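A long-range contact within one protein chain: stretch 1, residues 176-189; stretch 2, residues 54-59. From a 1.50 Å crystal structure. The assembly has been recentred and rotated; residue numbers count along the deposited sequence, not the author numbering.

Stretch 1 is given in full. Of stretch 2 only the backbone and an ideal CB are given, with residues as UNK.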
# COMPACT_ATOMS: atom_id res chain seq x y z
N ILE B 176 11.23 -4.28 -16.82
CA ILE B 176 11.13 -3.91 -15.41
C ILE B 176 10.01 -4.71 -14.75
O ILE B 176 10.17 -5.20 -13.63
CB ILE B 176 10.85 -2.39 -15.26
CG1 ILE B 176 12.04 -1.61 -15.83
CG2 ILE B 176 10.60 -2.03 -13.80
CD1 ILE B 176 13.32 -1.77 -15.03
N ALA B 177 8.89 -4.85 -15.43
CA ALA B 177 7.76 -5.60 -14.88
C ALA B 177 8.18 -7.01 -14.54
O ALA B 177 7.82 -7.52 -13.48
CB ALA B 177 6.61 -5.62 -15.86
N ASN B 178 8.91 -7.65 -15.45
CA ASN B 178 9.36 -9.02 -15.22
C ASN B 178 10.39 -9.07 -14.09
O ASN B 178 10.46 -10.08 -13.40
CB ASN B 178 9.94 -9.63 -16.51
CG ASN B 178 8.86 -10.01 -17.52
OD1 ASN B 178 7.71 -10.25 -17.15
ND2 ASN B 178 9.23 -10.07 -18.79
N ASP B 179 11.17 -8.01 -13.92
CA ASP B 179 12.15 -7.97 -12.83
C ASP B 179 11.40 -7.91 -11.51
O ASP B 179 11.77 -8.58 -10.55
CB ASP B 179 13.05 -6.74 -12.93
CG ASP B 179 14.00 -6.82 -14.09
OD1 ASP B 179 14.31 -7.95 -14.52
OD2 ASP B 179 14.44 -5.75 -14.56
N GLN B 180 10.35 -7.11 -11.46
CA GLN B 180 9.56 -6.99 -10.24
C GLN B 180 8.87 -8.32 -9.93
O GLN B 180 8.88 -8.77 -8.78
CB GLN B 180 8.53 -5.85 -10.38
CG GLN B 180 9.17 -4.47 -10.49
CD GLN B 180 8.14 -3.36 -10.70
OE1 GLN B 180 7.22 -3.51 -11.50
NE2 GLN B 180 8.31 -2.25 -9.99
N MSE B 181 8.31 -8.96 -10.94
CA MSE B 181 7.65 -10.24 -10.71
C MSE B 181 8.65 -11.27 -10.18
O MSE B 181 8.31 -12.06 -9.30
CB MSE B 181 7.03 -10.74 -12.02
CG MSE B 181 6.35 -12.09 -11.90
SE MSE B 181 4.83 -11.97 -10.73
CE MSE B 181 4.25 -10.23 -11.37
N ARG B 182 9.87 -11.24 -10.71
CA ARG B 182 10.88 -12.19 -10.27
C ARG B 182 11.17 -11.97 -8.79
O ARG B 182 11.33 -12.93 -8.03
CB ARG B 182 12.17 -12.01 -11.08
CG ARG B 182 13.18 -13.11 -10.83
CD ARG B 182 14.55 -12.76 -11.40
NE ARG B 182 14.54 -12.69 -12.86
CZ ARG B 182 15.64 -12.74 -13.60
NH1 ARG B 182 16.83 -12.85 -13.03
NH2 ARG B 182 15.56 -12.68 -14.93
N ARG B 183 11.23 -10.70 -8.37
CA ARG B 183 11.48 -10.37 -6.97
C ARG B 183 10.34 -10.85 -6.08
O ARG B 183 10.58 -11.36 -4.99
CB ARG B 183 11.66 -8.85 -6.81
CG ARG B 183 12.94 -8.32 -7.41
CD ARG B 183 13.00 -6.80 -7.30
NE ARG B 183 12.94 -6.35 -5.91
CZ ARG B 183 12.93 -5.07 -5.53
NH1 ARG B 183 12.97 -4.11 -6.45
NH2 ARG B 183 12.87 -4.76 -4.25
N PHE B 184 9.10 -10.70 -6.54
CA PHE B 184 7.96 -11.17 -5.76
C PHE B 184 8.06 -12.67 -5.52
O PHE B 184 7.86 -13.15 -4.40
CB PHE B 184 6.64 -10.89 -6.49
CG PHE B 184 6.33 -9.44 -6.69
CD1 PHE B 184 6.69 -8.49 -5.74
CD2 PHE B 184 5.63 -9.01 -7.82
CE1 PHE B 184 6.34 -7.14 -5.89
CE2 PHE B 184 5.28 -7.67 -7.98
CZ PHE B 184 5.64 -6.74 -7.02
N LYS B 185 8.37 -13.41 -6.58
CA LYS B 185 8.47 -14.86 -6.48
C LYS B 185 9.60 -15.30 -5.55
O LYS B 185 9.46 -16.29 -4.83
CB LYS B 185 8.70 -15.49 -7.85
CG LYS B 185 7.65 -15.14 -8.90
CD LYS B 185 6.25 -15.43 -8.42
CE LYS B 185 5.24 -15.20 -9.53
NZ LYS B 185 3.85 -15.50 -9.09
N GLU B 186 10.69 -14.55 -5.57
CA GLU B 186 11.84 -14.84 -4.72
C GLU B 186 11.47 -14.62 -3.26
O GLU B 186 11.82 -15.43 -2.40
CB GLU B 186 13.02 -13.93 -5.06
CG GLU B 186 13.62 -14.15 -6.42
CD GLU B 186 14.38 -12.92 -6.89
OE1 GLU B 186 15.07 -12.31 -6.05
OE2 GLU B 186 14.29 -12.57 -8.08
N LYS B 187 10.79 -13.51 -2.98
CA LYS B 187 10.37 -13.19 -1.63
C LYS B 187 9.36 -14.20 -1.08
O LYS B 187 9.38 -14.52 0.11
CB LYS B 187 9.78 -11.77 -1.59
CG LYS B 187 10.82 -10.69 -1.82
CD LYS B 187 10.22 -9.30 -1.74
CE LYS B 187 11.31 -8.25 -1.87
NZ LYS B 187 10.75 -6.89 -1.79
N LEU B 188 8.47 -14.70 -1.93
CA LEU B 188 7.50 -15.68 -1.45
C LEU B 188 8.21 -16.97 -1.06
O LEU B 188 7.87 -17.59 -0.04
CB LEU B 188 6.44 -15.95 -2.53
CG LEU B 188 5.44 -14.81 -2.79
CD1 LEU B 188 4.72 -15.05 -4.11
CD2 LEU B 188 4.45 -14.72 -1.63
N LYS B 189 9.20 -17.38 -1.85
CA LYS B 189 9.94 -18.60 -1.53
C LYS B 189 10.75 -18.39 -0.25
O LYS B 189 10.86 -19.30 0.57
CB LYS B 189 10.87 -18.98 -2.68
CG LYS B 189 10.14 -19.48 -3.91
CD LYS B 189 11.11 -19.96 -4.96
CE LYS B 189 10.38 -20.54 -6.14
NZ LYS B 189 9.57 -19.51 -6.85
N UNK B 54 -3.06 -13.98 -3.03
CA UNK B 54 -2.61 -13.98 -4.44
C UNK B 54 -1.08 -13.84 -4.54
O UNK B 54 -0.45 -13.27 -3.65
CB UNK B 54 -3.29 -12.84 -5.21
N UNK B 55 -0.48 -14.33 -5.63
CA UNK B 55 0.99 -14.31 -5.81
C UNK B 55 1.64 -13.21 -6.66
O UNK B 55 2.79 -13.35 -7.06
CB UNK B 55 1.40 -15.65 -6.43
N UNK B 56 0.91 -12.13 -6.92
CA UNK B 56 1.46 -11.04 -7.71
C UNK B 56 0.83 -11.00 -9.09
O UNK B 56 0.46 -12.04 -9.63
CB UNK B 56 2.98 -11.18 -7.83
N UNK B 57 0.72 -9.82 -9.69
CA UNK B 57 0.11 -9.78 -11.01
C UNK B 57 0.56 -8.65 -11.92
O UNK B 57 0.88 -7.55 -11.46
CB UNK B 57 -1.41 -9.69 -10.85
N UNK B 58 0.59 -8.95 -13.21
CA UNK B 58 0.91 -7.97 -14.24
C UNK B 58 -0.40 -7.89 -15.00
O UNK B 58 -1.03 -8.91 -15.27
CB UNK B 58 2.10 -8.36 -15.12
N UNK B 59 -0.82 -6.68 -15.32
CA UNK B 59 -2.08 -6.53 -16.01
C UNK B 59 -2.09 -5.42 -17.03
O UNK B 59 -1.35 -4.46 -16.92
CB UNK B 59 -3.20 -6.29 -14.99

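Stretch 1 is an unbroken helix, and stretch 2 runs past it in nearly the opposite direction, the helix and strand 57-59 making an angle of 159° between their N-to-C directions at a closest approach of 9.4 Å. The helix offers Ala-177, Met-181 (a selenomethionine), Phe-184 and Leu-188 toward its partner, a mostly apolar surface, with the ammonium group of Lys-185 reaching in beside them.

Position 54 places few demands on its side chain as far as the helix is concerned. Its CA-to-CB bond points sideways, and nothing of stretch 1 lies within 5.5 Å of the ideal CB, so many residue types would do. The deposited residue is Cys-54, whose side chain makes no contact with the helix.

Position 55 is more closely watched. Its CB also points sideways, but the ideal CB of position 55 lies 3.6 Å from Lys-185 NZ and 4.1 Å from Leu-188 CD1, a cation on one hand and a methyl group on the other. A small residue would fit readily, and a polar or acidic one could keep company with the ammonium. The residue is Ser-55. Its backbone makes the one hydrogen bond between the stretches: Lys-185 NZ donates to Ser-55 O at 3.1 Å, an interaction that any residue here could supply through its carbonyl. The hydroxyl, with chi1 in the p well, brings Ser-55 OG to 3.2 Å from Lys-185 NZ, but the angle is too poor for a hydrogen bond. The methylene packs against the leucine, with Ser-55 CB 4.0 Å from Leu-188 CD1.

At position 56 two arguments converge. The backbone angles, phi 107° and psi 149°, would jam a CB against the carbonyl oxygen of the preceding residue, which by itself calls for glycine. The CA-to-CB direction is also toward the helix, and the ideal CB of position 56 would lie a tight 3.4 Å from Phe-184 CD2 and 3.5 Å from Met-181 SE. Gly-56 meets both conditions; Met-181 CE lies 4.2 Å from Gly-56 C.

Position 57 turns its CB away from the helix, with nothing of stretch 1 within 5.5 Å. A long or polar side chain is as acceptable here as a short one; the residue is Arg-57, whose side chain makes no contact with the helix, while Met-181 CE lies 3.9 Å from Arg-57 N.

The next position, 58, points back toward the helix. The ideal CB of position 58 stands 4.7 Å from Met-181 CE and 5.3 Å from Ala-177 CB, leaving room for a medium-sized apolar side chain such as leucine, isoleucine or methionine. Ile-58 fills it: Ile-58 CG1 meets Met-181 CE at 3.6 Å, and Ile-58 CD1 extends to 4.3 Å from Ala-177 CB, an apolar contact. Ile-58 CD1 also lies 3.9 Å from Asn-178 OD1.

Position 59 is out of reach of the helix, which therefore expresses no preference; the residue is Ser-59.

Stretch 2, residues 54-59: CSGRIS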
# COMPACT_ATOMS: atom_id res chain seq x y z
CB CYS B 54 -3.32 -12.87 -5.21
SG CYS B 54 -3.16 -11.22 -4.50
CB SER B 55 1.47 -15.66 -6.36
OG SER B 55 1.00 -15.87 -7.68
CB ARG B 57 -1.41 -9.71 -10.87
CG ARG B 57 -1.93 -8.38 -10.36
CD ARG B 57 -3.44 -8.29 -10.54
NE ARG B 57 -3.98 -6.96 -10.25
CZ ARG B 57 -3.95 -6.38 -9.05
NH1 ARG B 57 -3.40 -7.00 -8.02
NH2 ARG B 57 -4.46 -5.17 -8.89
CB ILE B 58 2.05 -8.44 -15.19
CG1 ILE B 58 3.35 -8.57 -14.39
CG2 ILE B 58 2.22 -7.43 -16.34
CD1 ILE B 58 4.47 -9.26 -15.14
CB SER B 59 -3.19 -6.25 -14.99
OG SER B 59 -3.11 -7.11 -13.85
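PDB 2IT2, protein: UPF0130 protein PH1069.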